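Local coordinates for piwi domain-containing protein (Vanderwaltozyma polyspora, PDB 5THE) that probably binds RNA as the MID-PIWI lobe of a budding yeast Argonaute, a protein that uses a guide RNA to select target RNAs for cleavage, at residues D104-D109 with Q229-V234; H67-T72 with K111-D116; I187-R192 with N215-W220. All coordinates share one frame; numbering follows the deposited sequence.

From the N terminus, the loop 67-72 comes first and waits for 111-116, just past helix 95-111, to close contact 2. Before that happens, the same helix supplies 104-109, whose partner 229-234 follows much later, so contacts 1 and 2 cross along the chain. Contact 3 then opens and closes, strand 185-191 pairing with strand 215-219 through one intervening helix, wholly within the span of contact 1 and after contact 2 is complete. Helix 228-241 links the three: Ser-232 packs on Leu-113, and Val-234 lies against Val-218 of the sheet. Together they tie the parallel sheet, helices 95-111 and 228-241 and the loop before strand 77-85.

Contact 1 of 3, residues D104-D109 with Q229-V234; sequences DKFASD and QYNSNV. With nucleotides of chain B.
Asn-231 points from helix 228-241 toward helix 95-111 and fits between Phe-106 and Asp-109. Its chi1 of -69° sets CG anti to the carbonyl carbon and so beside CD1 of Phe-106. CB of Asn-231 lies 3.7 Å from CD1 of Phe-106, and CG of Asn-231 closes to 3.5 Å from the same atom. OD1 sits in the plane of the Phe-106 ring at its edge, beside CD1, with the amide turned 79° from the ring. On the other branch, ND2 of Asn-231 gives a hydrogen bond of 2.9 Å to OD2 of Asp-109, meeting the anti side of the carboxylate. That oxygen also faces NZ of Lys-105 in a salt bridge modelled so short that its exact length is doubtful, and NZ has a further bond to the carbonyl of Asn-226. One helix turn beyond Asn-231, Val-234 sets CG1 3.8 Å from CE1 of Phe-106, whose ring is also packed by Phe-223, Val-235 and Met-238. The helices cross at -68° with their short axes 9.5 Å apart, an interhelical packing in the MID domain, the Argonaute module that holds the 5' end of the guide. The same helix 228-241 also meets the RNA of chain B, and Val-234 divides its two methyls between Phe-106 and A2. Tyr-230 lays a ring face over O4' of A2, CG2 of Val-234 approaches that O4' to 3.2 Å, and ND2 of Asn-233 comes within 2.9 Å of N3 of the A2 base.

Contact 2 of 3, residues H67-T72 with K111-D116; sequences HQFIST and KQLGVD
Phe-69 meets Leu-113 through both backbone and ring. Three polar links join the segments. N of Phe-69 gives a bond of 3.1 Å to O of Leu-113, lying in the carbonyl plane. OG1 of Thr-72, set between its own N and carbonyl carbon (chi1 54°), donates to O of Gly-114 at 2.9 Å, 44° out of the plane of the Gly-114 carbonyl. The extended Gln-68 reaches O of Gln-112 with NE2 in a weak 3.4 Å bond. The apolar part centres on the Phe-69 ring: CB of Leu-113 stands over one face, toward the rim, as a CH-pi contact, while CG2 of Val-115 lies at the edge, 3.8 Å from CD2 of Phe-69. An alanine in place of Phe-69 would probably open a gap beside Leu-113 and Val-115, leaving both without their aromatic partner. The turn itself is a Schellman motif: Gly-114, the first residue to leave helical backbone angles, has positive phi, and a side chain there would jam against the preceding carbonyl and crowd CG2 of Thr-72. The turn leads from helix 95-111 to strand 117-118; Phe-69 also packs on Val-235, Met-236 and Asn-239 of helix 228-241, and Ile-70 and Ser-71 form a classic beta bulge facing Ser-245.

Contact 3 of 3, residues I187-R192 with N215-W220; sequences ILYVLR and NSCVVW. With nucleotides of chain B.
Ile-187 opens the pairing beside Asn-215, its O accepting the N-H of Ser-216 and its CB 3.8 Å from CB of Asn-215. CG2 of Ile-187 lies 3.7 Å above the centre of the Tyr-189 ring, on the same side of the sheet. Leu-188 turns to the other side, where its CD1 touches CB of Val-218 at 3.8 Å. Tyr-189 is bound at both ends of its backbone, N to O of Ser-216 and O to N of Val-218. OD1 of Asn-215, itself bonded to Lys-204, meets the ring edge 3.6 Å from CE2 of Tyr-189, with ring and amide planes 67° apart. SG of Cys-217 lies 3.8 Å from CB of Tyr-189, and the phenol OH bonds Thr-207. Val-190 lies alongside Val-218, pointing the same way, while its CG1 reaches CE3 of Trp-220 at 3.6 Å. Leu-191 takes up O of Val-218 through its N and holds N of Trp-220 through its O; its CD1 comes 3.2 Å from O2 of the U1 base of chain B. Along the partner strand, N of Cys-217 donates 2.7 Å to OP1 of the U1 phosphate and N of Val-219 bonds OP2 of A2, so this edge grips the guide's 5' end, as expected of a MID domain. Helix 197-210 connects the two strands in a beta-alpha-beta unit: that helix covers Tyr-189 and Leu-191, helices 95-111 and 228-241 pack on Leu-188, and strand 77-85 continues the parallel sheet beyond strand 185-191.

Contact 1 of 3, residues D104-D109 with Q229-V234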
# COMPACT_ATOMS: atom_id res chain seq x y z
N ASP A 104 -9.67 7.28 -25.90
CA ASP A 104 -8.69 8.03 -26.66
C ASP A 104 -8.12 9.19 -25.85
O ASP A 104 -6.91 9.45 -25.88
CB ASP A 104 -9.31 8.55 -27.95
CG ASP A 104 -8.28 9.17 -28.87
OD1 ASP A 104 -7.58 8.40 -29.56
OD2 ASP A 104 -8.16 10.41 -28.90
N LYS A 105 -8.98 9.90 -25.13
CA LYS A 105 -8.50 10.96 -24.26
C LYS A 105 -7.61 10.40 -23.16
O LYS A 105 -6.58 10.99 -22.82
CB LYS A 105 -9.69 11.73 -23.69
CG LYS A 105 -9.36 12.71 -22.58
CD LYS A 105 -9.04 14.08 -23.12
CE LYS A 105 -9.18 15.13 -22.02
NZ LYS A 105 -8.63 14.68 -20.72
N PHE A 106 -7.98 9.24 -22.60
CA PHE A 106 -7.15 8.59 -21.60
C PHE A 106 -5.74 8.32 -22.14
O PHE A 106 -4.74 8.72 -21.52
CB PHE A 106 -7.79 7.28 -21.13
CG PHE A 106 -6.97 6.55 -20.12
CD1 PHE A 106 -7.01 6.92 -18.78
CD2 PHE A 106 -6.14 5.50 -20.50
CE1 PHE A 106 -6.24 6.24 -17.83
CE2 PHE A 106 -5.36 4.83 -19.56
CZ PHE A 106 -5.42 5.20 -18.22
N ALA A 107 -5.65 7.64 -23.29
CA ALA A 107 -4.34 7.29 -23.83
C ALA A 107 -3.47 8.53 -24.03
O ALA A 107 -2.29 8.54 -23.65
CB ALA A 107 -4.49 6.52 -25.14
N SER A 108 -4.03 9.60 -24.59
CA SER A 108 -3.19 10.76 -24.86
C SER A 108 -2.88 11.52 -23.57
O SER A 108 -1.77 12.04 -23.41
CB SER A 108 -3.85 11.68 -25.89
OG SER A 108 -5.09 12.16 -25.41
N ASP A 109 -3.83 11.57 -22.63
CA ASP A 109 -3.56 12.16 -21.32
C ASP A 109 -2.35 11.50 -20.66
O ASP A 109 -1.43 12.18 -20.19
CB ASP A 109 -4.78 12.02 -20.41
CG ASP A 109 -5.79 13.14 -20.60
OD1 ASP A 109 -5.50 14.10 -21.34
OD2 ASP A 109 -6.88 13.07 -19.98
N GLN A 229 -6.94 14.80 -14.42
CA GLN A 229 -6.54 14.41 -13.07
C GLN A 229 -6.99 12.99 -12.75
O GLN A 229 -6.23 12.18 -12.20
CB GLN A 229 -7.11 15.41 -12.06
CG GLN A 229 -6.92 15.04 -10.59
CD GLN A 229 -5.52 15.33 -10.06
OE1 GLN A 229 -4.51 14.91 -10.64
NE2 GLN A 229 -5.45 16.07 -8.96
N TYR A 230 -8.24 12.66 -13.09
CA TYR A 230 -8.73 11.29 -12.89
C TYR A 230 -7.89 10.30 -13.68
O TYR A 230 -7.48 9.25 -13.17
CB TYR A 230 -10.20 11.23 -13.31
CG TYR A 230 -10.84 9.87 -13.22
CD1 TYR A 230 -10.73 8.93 -14.25
CD2 TYR A 230 -11.59 9.52 -12.11
CE1 TYR A 230 -11.34 7.70 -14.17
CE2 TYR A 230 -12.18 8.29 -12.02
CZ TYR A 230 -12.06 7.39 -13.05
OH TYR A 230 -12.68 6.17 -12.94
N ASN A 231 -7.62 10.63 -14.95
CA ASN A 231 -6.84 9.73 -15.79
C ASN A 231 -5.43 9.56 -15.26
O ASN A 231 -4.89 8.46 -15.27
CB ASN A 231 -6.83 10.24 -17.23
CG ASN A 231 -8.19 10.11 -17.88
OD1 ASN A 231 -9.07 9.40 -17.36
ND2 ASN A 231 -8.38 10.77 -19.00
N SER A 232 -4.82 10.65 -14.79
CA SER A 232 -3.48 10.57 -14.22
C SER A 232 -3.46 9.66 -13.00
O SER A 232 -2.52 8.87 -12.81
CB SER A 232 -2.97 11.96 -13.85
OG SER A 232 -3.04 12.84 -14.95
N ASN A 233 -4.47 9.76 -12.14
CA ASN A 233 -4.51 8.91 -10.96
C ASN A 233 -4.71 7.45 -11.34
O ASN A 233 -4.05 6.57 -10.78
CB ASN A 233 -5.62 9.38 -10.01
CG ASN A 233 -5.29 10.71 -9.35
OD1 ASN A 233 -4.13 11.12 -9.32
ND2 ASN A 233 -6.29 11.38 -8.82
N VAL A 234 -5.61 7.18 -12.29
CA VAL A 234 -5.88 5.81 -12.73
C VAL A 234 -4.59 5.15 -13.20
O VAL A 234 -4.28 4.02 -12.82
CB VAL A 234 -6.95 5.80 -13.83
CG1 VAL A 234 -6.94 4.45 -14.57
CG2 VAL A 234 -8.35 6.07 -13.23
P A B 2 -13.43 4.65 -9.47
OP1 A B 2 -14.24 5.02 -8.28
OP2 A B 2 -13.79 5.14 -10.83
O5' A B 2 -11.91 5.04 -9.17
C5' A B 2 -10.85 4.50 -9.95
C4' A B 2 -9.60 5.33 -9.82
O4' A B 2 -9.82 6.61 -10.45
C3' A B 2 -9.21 5.69 -8.40
O3' A B 2 -8.52 4.66 -7.75
C2' A B 2 -8.37 6.95 -8.61
O2' A B 2 -7.10 6.60 -9.14
C1' A B 2 -9.16 7.63 -9.71
N9 A B 2 -10.22 8.53 -9.20
C8 A B 2 -11.50 8.18 -8.86
N7 A B 2 -12.25 9.18 -8.48
C5 A B 2 -11.40 10.27 -8.63
C6 A B 2 -11.60 11.63 -8.39
N6 A B 2 -12.78 12.08 -7.95
N1 A B 2 -10.56 12.47 -8.61
C2 A B 2 -9.40 11.95 -9.05
N3 A B 2 -9.08 10.67 -9.31
C4 A B 2 -10.14 9.89 -9.07
P A B 3 -8.68 4.48 -6.17
OP1 A B 3 -7.91 3.23 -5.91
OP2 A B 3 -10.11 4.59 -5.78
O5' A B 3 -7.90 5.74 -5.57
C5' A B 3 -6.51 5.89 -5.81
C4' A B 3 -6.03 7.26 -5.42
O4' A B 3 -6.59 8.27 -6.29
C3' A B 3 -6.42 7.73 -4.03
O3' A B 3 -5.59 7.17 -3.05
C2' A B 3 -6.28 9.23 -4.15
O2' A B 3 -4.91 9.61 -4.08
C1' A B 3 -6.80 9.46 -5.57
N9 A B 3 -8.24 9.71 -5.52
C8 A B 3 -9.24 8.78 -5.40
N7 A B 3 -10.43 9.32 -5.32
C5 A B 3 -10.18 10.68 -5.39
C6 A B 3 -11.05 11.77 -5.35
N6 A B 3 -12.38 11.61 -5.25
N1 A B 3 -10.48 12.99 -5.44
C2 A B 3 -9.14 13.08 -5.55
N3 A B 3 -8.21 12.13 -5.58
C4 A B 3 -8.82 10.94 -5.50

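Contact 2 of 3, residues H67-T72 with K111-D116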
# COMPACT_ATOMS: atom_id res chain seq x y z
N HIS A 67 5.44 16.58 -14.70
CA HIS A 67 6.36 15.54 -14.27
C HIS A 67 6.08 14.25 -15.02
O HIS A 67 5.01 14.07 -15.62
CB HIS A 67 6.23 15.29 -12.76
CG HIS A 67 6.51 16.50 -11.93
ND1 HIS A 67 7.69 17.20 -12.01
CD2 HIS A 67 5.76 17.12 -10.99
CE1 HIS A 67 7.66 18.21 -11.16
NE2 HIS A 67 6.50 18.18 -10.52
N GLN A 68 7.03 13.34 -14.95
CA GLN A 68 6.86 12.02 -15.53
C GLN A 68 7.21 10.95 -14.50
O GLN A 68 8.03 11.17 -13.61
CB GLN A 68 7.71 11.85 -16.79
CG GLN A 68 7.22 12.73 -17.93
CD GLN A 68 8.03 12.55 -19.19
OE1 GLN A 68 9.18 12.12 -19.14
NE2 GLN A 68 7.45 12.90 -20.33
N PHE A 69 6.54 9.81 -14.64
CA PHE A 69 6.87 8.64 -13.85
C PHE A 69 8.30 8.22 -14.10
O PHE A 69 8.79 8.27 -15.23
CB PHE A 69 5.94 7.48 -14.19
CG PHE A 69 4.49 7.76 -13.90
CD1 PHE A 69 4.12 8.63 -12.87
CD2 PHE A 69 3.50 7.16 -14.65
CE1 PHE A 69 2.78 8.89 -12.59
CE2 PHE A 69 2.14 7.41 -14.37
CZ PHE A 69 1.79 8.28 -13.34
N ILE A 70 8.95 7.74 -13.04
CA ILE A 70 10.37 7.35 -13.12
C ILE A 70 10.57 6.22 -14.12
O ILE A 70 11.53 6.22 -14.90
CB ILE A 70 10.88 6.95 -11.72
CG1 ILE A 70 11.01 8.17 -10.82
CG2 ILE A 70 12.20 6.18 -11.82
CD1 ILE A 70 11.11 7.83 -9.34
N SER A 71 9.68 5.22 -14.11
CA SER A 71 9.89 4.02 -14.91
C SER A 71 8.54 3.56 -15.45
O SER A 71 7.63 3.26 -14.67
CB SER A 71 10.54 2.90 -14.09
OG SER A 71 10.62 1.69 -14.84
N THR A 72 8.43 3.48 -16.77
CA THR A 72 7.23 3.07 -17.47
C THR A 72 7.58 1.95 -18.44
O THR A 72 8.76 1.66 -18.66
CB THR A 72 6.64 4.28 -18.22
OG1 THR A 72 7.65 4.85 -19.06
CG2 THR A 72 6.15 5.32 -17.22
N LYS A 111 -0.03 9.46 -21.87
CA LYS A 111 1.22 9.52 -22.62
C LYS A 111 2.15 10.57 -22.04
O LYS A 111 3.36 10.35 -21.95
CB LYS A 111 0.94 9.79 -24.10
CG LYS A 111 2.12 9.43 -25.00
CD LYS A 111 1.88 9.76 -26.47
CE LYS A 111 3.00 9.19 -27.34
NZ LYS A 111 3.23 7.73 -27.05
N GLN A 112 1.58 11.71 -21.61
CA GLN A 112 2.36 12.81 -21.05
C GLN A 112 3.14 12.40 -19.81
O GLN A 112 4.13 13.04 -19.45
CB GLN A 112 1.43 13.98 -20.69
CG GLN A 112 0.58 14.51 -21.85
CD GLN A 112 1.40 15.26 -22.89
OE1 GLN A 112 2.24 14.68 -23.58
NE2 GLN A 112 1.15 16.57 -23.02
N LEU A 113 2.69 11.36 -19.11
CA LEU A 113 3.38 10.87 -17.93
C LEU A 113 4.39 9.78 -18.25
O LEU A 113 5.14 9.36 -17.37
CB LEU A 113 2.36 10.36 -16.90
CG LEU A 113 1.33 11.42 -16.51
CD1 LEU A 113 0.12 10.82 -15.82
CD2 LEU A 113 1.98 12.47 -15.62
N GLY A 114 4.41 9.30 -19.50
CA GLY A 114 5.35 8.29 -19.94
C GLY A 114 4.74 6.93 -20.22
O GLY A 114 5.48 6.00 -20.56
N VAL A 115 3.43 6.77 -20.08
CA VAL A 115 2.76 5.50 -20.30
C VAL A 115 2.12 5.54 -21.68
O VAL A 115 1.24 6.37 -21.94
CB VAL A 115 1.72 5.21 -19.22
CG1 VAL A 115 1.14 3.82 -19.42
CG2 VAL A 115 2.35 5.37 -17.84
N ASP A 116 2.54 4.63 -22.54
CA ASP A 116 2.10 4.60 -23.93
C ASP A 116 1.16 3.40 -24.10
O ASP A 116 1.61 2.25 -24.06
CB ASP A 116 3.32 4.51 -24.86
CG ASP A 116 2.95 4.52 -26.33
OD1 ASP A 116 1.86 5.01 -26.68
OD2 ASP A 116 3.78 4.03 -27.13

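Contact 3 of 3, residues I187-R192 with N215-W220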
# COMPACT_ATOMS: atom_id res chain seq x y z
N ILE A 187 -6.23 -4.91 -19.15
CA ILE A 187 -7.69 -4.85 -19.20
C ILE A 187 -8.18 -3.66 -18.39
O ILE A 187 -7.79 -3.49 -17.23
CB ILE A 187 -8.31 -6.14 -18.67
CG1 ILE A 187 -8.03 -7.30 -19.62
CG2 ILE A 187 -9.82 -5.95 -18.51
CD1 ILE A 187 -8.25 -8.62 -18.96
N LEU A 188 -9.08 -2.88 -18.97
CA LEU A 188 -9.79 -1.82 -18.25
C LEU A 188 -11.25 -2.22 -18.14
O LEU A 188 -11.99 -2.19 -19.12
CB LEU A 188 -9.63 -0.47 -18.94
CG LEU A 188 -10.40 0.68 -18.31
CD1 LEU A 188 -9.98 0.88 -16.84
CD2 LEU A 188 -10.22 1.96 -19.13
N TYR A 189 -11.67 -2.64 -16.95
CA TYR A 189 -13.08 -2.91 -16.72
C TYR A 189 -13.78 -1.58 -16.47
O TYR A 189 -13.41 -0.82 -15.57
CB TYR A 189 -13.26 -3.84 -15.53
CG TYR A 189 -12.83 -5.27 -15.79
CD1 TYR A 189 -13.43 -6.02 -16.79
CD2 TYR A 189 -11.85 -5.88 -14.99
CE1 TYR A 189 -13.05 -7.33 -17.01
CE2 TYR A 189 -11.47 -7.19 -15.22
CZ TYR A 189 -12.07 -7.91 -16.23
OH TYR A 189 -11.70 -9.22 -16.47
N VAL A 190 -14.79 -1.28 -17.29
CA VAL A 190 -15.58 -0.05 -17.16
C VAL A 190 -16.93 -0.46 -16.60
O VAL A 190 -17.74 -1.09 -17.29
CB VAL A 190 -15.72 0.67 -18.50
CG1 VAL A 190 -16.56 1.94 -18.36
CG2 VAL A 190 -14.32 1.02 -19.06
N LEU A 191 -17.19 -0.10 -15.34
CA LEU A 191 -18.39 -0.57 -14.65
C LEU A 191 -19.54 0.38 -14.89
O LEU A 191 -19.43 1.59 -14.63
CB LEU A 191 -18.14 -0.69 -13.14
CG LEU A 191 -16.84 -1.40 -12.77
CD1 LEU A 191 -16.66 -1.39 -11.27
CD2 LEU A 191 -16.82 -2.82 -13.31
N ARG A 192 -20.67 -0.15 -15.37
CA ARG A 192 -21.84 0.70 -15.57
C ARG A 192 -22.32 1.33 -14.26
O ARG A 192 -22.71 2.50 -14.23
CB ARG A 192 -22.96 -0.09 -16.23
CG ARG A 192 -24.29 0.67 -16.31
CD ARG A 192 -24.74 0.83 -17.75
NE ARG A 192 -26.00 1.56 -17.88
CZ ARG A 192 -27.17 1.00 -18.14
NH1 ARG A 192 -27.27 -0.31 -18.31
NH2 ARG A 192 -28.25 1.75 -18.25
N ASN A 215 -5.31 -5.85 -14.70
CA ASN A 215 -6.57 -5.18 -14.95
C ASN A 215 -6.78 -4.08 -13.92
O ASN A 215 -6.33 -4.19 -12.79
CB ASN A 215 -7.76 -6.17 -14.90
CG ASN A 215 -8.03 -6.68 -13.49
OD1 ASN A 215 -8.98 -6.25 -12.83
ND2 ASN A 215 -7.18 -7.59 -13.01
N SER A 216 -7.51 -3.05 -14.33
CA SER A 216 -8.04 -2.05 -13.42
C SER A 216 -9.52 -1.85 -13.71
O SER A 216 -9.98 -2.03 -14.85
CB SER A 216 -7.31 -0.69 -13.57
OG SER A 216 -5.91 -0.83 -13.38
N CYS A 217 -10.25 -1.48 -12.68
CA CYS A 217 -11.64 -1.10 -12.83
C CYS A 217 -11.80 0.41 -12.76
O CYS A 217 -11.05 1.12 -12.09
CB CYS A 217 -12.51 -1.72 -11.74
SG CYS A 217 -12.54 -3.48 -11.86
N VAL A 218 -12.85 0.88 -13.40
CA VAL A 218 -13.16 2.29 -13.45
C VAL A 218 -14.68 2.39 -13.46
O VAL A 218 -15.34 1.61 -14.15
CB VAL A 218 -12.44 2.85 -14.71
CG1 VAL A 218 -13.34 3.02 -15.91
CG2 VAL A 218 -11.55 4.00 -14.39
N VAL A 219 -15.25 3.26 -12.62
CA VAL A 219 -16.69 3.50 -12.65
C VAL A 219 -16.98 4.44 -13.81
O VAL A 219 -16.37 5.51 -13.92
CB VAL A 219 -17.20 4.07 -11.31
CG1 VAL A 219 -18.70 4.39 -11.38
CG2 VAL A 219 -16.95 3.08 -10.19
N TRP A 220 -17.89 4.01 -14.69
CA TRP A 220 -18.16 4.73 -15.93
C TRP A 220 -18.58 6.17 -15.69
O TRP A 220 -18.14 7.07 -16.42
CB TRP A 220 -19.24 3.98 -16.72
CG TRP A 220 -19.68 4.64 -18.01
CD1 TRP A 220 -20.96 4.84 -18.41
CD2 TRP A 220 -18.84 5.19 -19.04
NE1 TRP A 220 -20.99 5.46 -19.64
CE2 TRP A 220 -19.70 5.68 -20.05
CE3 TRP A 220 -17.46 5.30 -19.23
CZ2 TRP A 220 -19.22 6.28 -21.22
CZ3 TRP A 220 -16.98 5.91 -20.39
CH2 TRP A 220 -17.86 6.38 -21.37
OP3 U B 1 -8.89 -1.90 -7.90
P U B 1 -9.13 -1.18 -9.17
OP1 U B 1 -9.06 -2.13 -10.30
OP2 U B 1 -8.27 0.01 -9.22
O5' U B 1 -10.63 -0.68 -9.15
C5' U B 1 -11.01 0.51 -8.48
C4' U B 1 -12.34 0.97 -9.01
O4' U B 1 -13.35 -0.03 -8.72
C3' U B 1 -12.85 2.29 -8.46
O3' U B 1 -13.42 3.04 -9.53
C2' U B 1 -13.92 1.87 -7.46
O2' U B 1 -14.94 2.82 -7.25
C1' U B 1 -14.47 0.59 -8.10
N1 U B 1 -15.04 -0.36 -7.11
C2 U B 1 -16.35 -0.74 -7.28
O2 U B 1 -17.01 -0.36 -8.22
N3 U B 1 -16.85 -1.61 -6.33
C4 U B 1 -16.16 -2.11 -5.24
O4 U B 1 -16.73 -2.89 -4.47
C5 U B 1 -14.81 -1.65 -5.12
C6 U B 1 -14.31 -0.81 -6.04
P A B 2 -13.43 4.65 -9.47
OP1 A B 2 -14.24 5.02 -8.28
OP2 A B 2 -13.79 5.14 -10.83
O5' A B 2 -11.91 5.04 -9.17
C5' A B 2 -10.85 4.50 -9.95
C4' A B 2 -9.60 5.33 -9.82
O4' A B 2 -9.82 6.61 -10.45
C3' A B 2 -9.21 5.69 -8.40
O3' A B 2 -8.52 4.66 -7.75
C2' A B 2 -8.37 6.95 -8.61
O2' A B 2 -7.10 6.60 -9.14
C1' A B 2 -9.16 7.63 -9.71
N9 A B 2 -10.22 8.53 -9.20
C8 A B 2 -11.50 8.18 -8.86
N7 A B 2 -12.25 9.18 -8.48
C5 A B 2 -11.40 10.27 -8.63
C6 A B 2 -11.60 11.63 -8.39
N6 A B 2 -12.78 12.08 -7.95
N1 A B 2 -10.56 12.47 -8.61
C2 A B 2 -9.40 11.95 -9.05
N3 A B 2 -9.08 10.67 -9.31
C4 A B 2 -10.14 9.89 -9.07